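PDB 4ZO4: dephospho-CoA kinase, which probably catalyses the last step of coenzyme A biosynthesis, the ATP-dependent phosphorylation of the 3'-hydroxyl group of dephospho-CoA. Local coordinates for residues A[86-89]-A[90-94]; A[168-171]-A[172-175]. All coordinates share one frame; numbering follows the deposited sequence.

Interaction 1 (A[86-89]-A[90-94])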
loop_
_atom_site.group_PDB
_atom_site.type_symbol
_atom_site.label_atom_id
_atom_site.label_comp_id
_atom_site.label_asym_id
_atom_site.label_seq_id
_atom_site.Cartn_x
_atom_site.Cartn_y
_atom_site.Cartn_z
ATOM N N LYS A 86 5.598 -9.250 -4.823
ATOM C CA LYS A 86 4.287 -9.816 -4.527
ATOM C C LYS A 86 4.323 -11.306 -4.767
ATOM O O LYS A 86 3.780 -12.070 -3.994
ATOM C CB LYS A 86 3.185 -9.166 -5.334
ATOM C CG LYS A 86 2.879 -7.739 -4.911
ATOM C CD LYS A 86 1.664 -7.177 -5.642
ATOM C CE LYS A 86 1.493 -5.675 -5.365
ATOM N NZ LYS A 86 0.161 -5.109 -5.755
ATOM N N ILE A 87 5.003 -11.750 -5.812
ATOM C CA ILE A 87 5.013 -13.175 -6.085
ATOM C C ILE A 87 5.682 -13.904 -4.922
ATOM O O ILE A 87 5.161 -14.923 -4.438
ATOM C CB ILE A 87 5.655 -13.487 -7.441
ATOM C CG1 ILE A 87 4.756 -12.994 -8.578
ATOM C CG2 ILE A 87 5.782 -14.975 -7.662
ATOM C CD1 ILE A 87 5.427 -13.065 -9.931
ATOM N N LEU A 88 6.805 -13.370 -4.438
ATOM C CA LEU A 88 7.498 -14.004 -3.343
ATOM C C LEU A 88 6.601 -14.104 -2.089
ATOM O O LEU A 88 6.441 -15.185 -1.491
ATOM C CB LEU A 88 8.772 -13.264 -3.008
ATOM C CG LEU A 88 9.673 -14.152 -2.136
ATOM C CD1 LEU A 88 10.093 -15.412 -2.883
ATOM C CD2 LEU A 88 10.886 -13.352 -1.676
ATOM N N GLU A 89 5.994 -12.986 -1.716
ATOM C CA GLU A 89 5.063 -12.984 -0.600
ATOM C C GLU A 89 4.016 -14.083 -0.765
ATOM O O GLU A 89 3.828 -14.869 0.143
ATOM C CB GLU A 89 4.378 -11.628 -0.442
ATOM C CG GLU A 89 5.301 -10.508 0.046
ATOM C CD GLU A 89 4.759 -9.094 -0.241
ATOM O OE1 GLU A 89 3.657 -8.956 -0.853
ATOM O OE2 GLU A 89 5.445 -8.099 0.119
ATOM N N ASN A 90 3.364 -14.174 -1.920
ATOM C CA ASN A 90 2.295 -15.142 -2.091
ATOM C C ASN A 90 2.852 -16.540 -2.220
ATOM O O ASN A 90 2.230 -17.538 -1.843
ATOM C CB ASN A 90 1.446 -14.793 -3.297
ATOM C CG ASN A 90 0.424 -15.858 -3.604
ATOM O OD1 ASN A 90 -0.601 -15.947 -2.944
ATOM N ND2 ASN A 90 0.703 -16.676 -4.604
ATOM N N PHE A 91 4.062 -16.633 -2.724
ATOM C CA PHE A 91 4.723 -17.934 -2.749
ATOM C C PHE A 91 5.003 -18.504 -1.374
ATOM O O PHE A 91 4.820 -19.694 -1.179
ATOM C CB PHE A 91 6.036 -17.837 -3.496
ATOM C CG PHE A 91 6.623 -19.161 -3.843
ATOM C CD1 PHE A 91 6.097 -19.926 -4.869
ATOM C CD2 PHE A 91 7.728 -19.625 -3.171
ATOM C CE1 PHE A 91 6.671 -21.156 -5.203
ATOM C CE2 PHE A 91 8.304 -20.839 -3.479
ATOM C CZ PHE A 91 7.790 -21.600 -4.507
ATOM N N THR A 92 5.483 -17.662 -0.447
ATOM C CA THR A 92 6.081 -18.128 0.806
ATOM C C THR A 92 5.077 -18.199 1.947
ATOM O O THR A 92 5.094 -19.114 2.738
ATOM C CB THR A 92 7.203 -17.183 1.267
ATOM O OG1 THR A 92 6.732 -15.836 1.267
ATOM C CG2 THR A 92 8.386 -17.265 0.353
ATOM N N HIS A 93 4.207 -17.201 2.030
ATOM C CA HIS A 93 3.256 -17.088 3.120
ATOM C C HIS A 93 2.544 -18.392 3.487
ATOM O O HIS A 93 2.576 -18.787 4.651
ATOM C CB HIS A 93 2.225 -15.985 2.865
ATOM C CG HIS A 93 2.770 -14.591 2.949
ATOM N ND1 HIS A 93 2.027 -13.480 2.593
ATOM C CD2 HIS A 93 3.976 -14.122 3.345
ATOM C CE1 HIS A 93 2.747 -12.389 2.799
ATOM N NE2 HIS A 93 3.940 -12.750 3.234
ATOM N N PRO A 94 1.866 -19.049 2.528
ATOM C CA PRO A 94 1.192 -20.294 2.961
ATOM C C PRO A 94 2.167 -21.427 3.381
ATOM O O PRO A 94 1.837 -22.255 4.248
ATOM C CB PRO A 94 0.377 -20.687 1.745
ATOM C CG PRO A 94 1.032 -19.980 0.574
ATOM C CD PRO A 94 1.569 -18.708 1.124
#
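K86 to N90, I87 to F91, L88 to T92 and E89 to H93 are four successive i to i+4 pairs in the alpha helix 82-109. Each pair is joined by a backbone hydrogen bond. N90 N donates to K86 O at 3.0 Å, and H93 N to E89 O at 3.0 Å. The helix kinks at P94, whose nitrogen carries no hydrogen for a bond to the turn before.

One side-chain hydroxyl joins the backbone bonding. T92 OG1 donates to L88 O at 2.8 Å, and T92 N reaches the same oxygen at 2.9 Å. L88 O therefore takes two donors. The T92 chi1 of 51° sets OG1 between its own N and carbonyl carbon and turns it back to this carbonyl. OG1 comes in 37° above the carbonyl plane.

Nonpolar contact is lighter. L88 CD1 meets T92 CG2 at 4.1 Å. L88 also packs on L74 and V78 of helix 71-80, and F91 on L50 and I53 of helix 47-54.

E89 forms a salt bridge to K85 of the second subunit; N90 hydrogen-bonds S154 of that subunit, and H93 NE2 hydrogen-bonds E123. E89 and H93 run side by side. E89 O sits over one face of the H93 ring, and E89 CB is 3.7 Å from H93 CE1.

Interaction 2 (A[168-171]-A[172-175])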
loop_
_atom_site.group_PDB
_atom_site.type_symbol
_atom_site.label_atom_id
_atom_site.label_comp_id
_atom_site.label_asym_id
_atom_site.label_seq_id
_atom_site.Cartn_x
_atom_site.Cartn_y
_atom_site.Cartn_z
ATOM N N ILE A 168 5.293 -0.068 16.375
ATOM C CA ILE A 168 5.561 -0.992 17.486
ATOM C C ILE A 168 4.542 -0.820 18.634
ATOM O O ILE A 168 3.931 -1.811 19.092
ATOM C CB ILE A 168 6.993 -0.835 18.041
ATOM C CG1 ILE A 168 8.010 -1.473 17.093
ATOM C CG2 ILE A 168 7.141 -1.551 19.375
ATOM C CD1 ILE A 168 9.428 -1.001 17.328
ATOM N N GLU A 169 4.343 0.413 19.097
ATOM C CA GLU A 169 3.363 0.650 20.152
ATOM C C GLU A 169 1.968 0.218 19.752
ATOM O O GLU A 169 1.215 -0.332 20.585
ATOM C CB GLU A 169 3.307 2.108 20.542
ATOM C CG GLU A 169 4.537 2.602 21.269
ATOM C CD GLU A 169 4.273 3.849 22.106
ATOM O OE1 GLU A 169 5.115 4.133 22.997
ATOM O OE2 GLU A 169 3.246 4.549 21.883
ATOM N N GLU A 170 1.606 0.462 18.490
ATOM C CA GLU A 170 0.332 -0.057 17.965
ATOM C C GLU A 170 0.181 -1.550 18.137
ATOM O O GLU A 170 -0.919 -2.031 18.414
ATOM C CB GLU A 170 0.141 0.249 16.488
ATOM C CG GLU A 170 -0.942 1.266 16.223
ATOM C CD GLU A 170 -2.329 0.823 16.654
ATOM O OE1 GLU A 170 -2.992 1.575 17.413
ATOM O OE2 GLU A 170 -2.760 -0.272 16.219
ATOM N N LYS A 171 1.267 -2.292 17.961
ATOM C CA LYS A 171 1.161 -3.746 17.988
ATOM C C LYS A 171 0.813 -4.315 19.385
ATOM O O LYS A 171 0.346 -5.435 19.503
ATOM C CB LYS A 171 2.446 -4.346 17.476
ATOM C CG LYS A 171 2.254 -5.576 16.625
ATOM C CD LYS A 171 1.420 -5.298 15.374
ATOM C CE LYS A 171 1.918 -6.094 14.180
ATOM N NZ LYS A 171 0.810 -6.859 13.548
ATOM N N LEU A 172 1.029 -3.543 20.443
ATOM C CA LEU A 172 0.790 -4.029 21.807
ATOM C C LEU A 172 -0.706 -4.227 22.077
ATOM O O LEU A 172 -1.108 -5.129 22.812
ATOM C CB LEU A 172 1.357 -3.042 22.813
ATOM C CG LEU A 172 2.859 -2.774 22.737
ATOM C CD1 LEU A 172 3.230 -1.759 23.805
ATOM C CD2 LEU A 172 3.697 -4.036 22.912
ATOM N N LYS A 173 -1.532 -3.393 21.470
ATOM C CA LYS A 173 -2.984 -3.574 21.492
ATOM C C LYS A 173 -3.412 -5.026 21.259
ATOM O O LYS A 173 -4.553 -5.382 21.566
ATOM C CB LYS A 173 -3.654 -2.673 20.439
ATOM C CG LYS A 173 -3.171 -1.213 20.489
ATOM C CD LYS A 173 -4.231 -0.189 20.168
ATOM C CE LYS A 173 -3.783 1.205 20.590
ATOM N NZ LYS A 173 -4.687 2.268 20.029
ATOM N N LYS A 174 -2.510 -5.848 20.711
ATOM C CA LYS A 174 -2.761 -7.275 20.491
ATOM C C LYS A 174 -1.878 -8.272 21.297
ATOM O O LYS A 174 -2.005 -9.475 21.137
ATOM C CB LYS A 174 -2.685 -7.578 18.984
ATOM C CG LYS A 174 -3.891 -7.082 18.187
ATOM C CD LYS A 174 -3.668 -7.223 16.681
ATOM C CE LYS A 174 -3.041 -5.968 16.074
ATOM N NZ LYS A 174 -2.715 -6.099 14.617
ATOM N N ALA A 175 -1.014 -7.781 22.170
ATOM C CA ALA A 175 -0.320 -8.627 23.171
ATOM C C ALA A 175 -1.192 -9.055 24.364
ATOM O O ALA A 175 -2.038 -8.279 24.844
ATOM C CB ALA A 175 0.896 -7.893 23.713
#
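E170 bends at chi2 (-63°), which swings its carboxylate out toward K173. K173 starts with CG anti to its carbonyl carbon (chi1 -49°) and runs out to meet it. The two side chains cross at an angle. Their ends form a salt bridge, E170 OE1 to K173 NZ at 3.2 Å, and the hydrogen bond within it is weak. The lysine's CD and CE also pass beside the carboxylate, and its CG lies by the backbone E170 O.

The chain passes here from the last part of helix 155-172 into a type I beta turn, L172 to A175, ahead of strand 177-179. The backbone bonds here span three residues. L172 N donates to E169 O at 3.2 Å, with the donor 62° out of the carbonyl plane. K173 N to E170 O is weak. Within the turn, A175 N donates to L172 O at 2.7 Å.

L172 lays CB and CG beside E169 O, with CG at 3.6 Å. L172 and A175 both touch V135 of strand 132-136, so the turn is packed against the sheet. K171 leans on L120 and F121.

K171 NZ and K174 NZ are 3.8 Å apart as modelled. Two ammonium groups this close would probably repel each other, whereas E170 and K173 set opposite charges against each other at the surface.

Both contacts are local, each along one continuous stretch of chain, but they hold different elements. Interaction 1 lies inside helix 82-109, partly buried between neighbouring helices and a second subunit. Interaction 2 is a surface contact where helix 155-172 gives way to the turn before strand 177-179, packed against strand 132-136 of the parallel sheet of the P-loop kinase fold. The chemistry follows the place. In 86-94 i to i+4 helical bonding is joined by a threonine hydroxyl, and polar ends look to other partners. In 168-175 the backbone bonds span three residues and some are weak, and charged side chains meet each other. The centres are 25 Å apart, and the two do not touch.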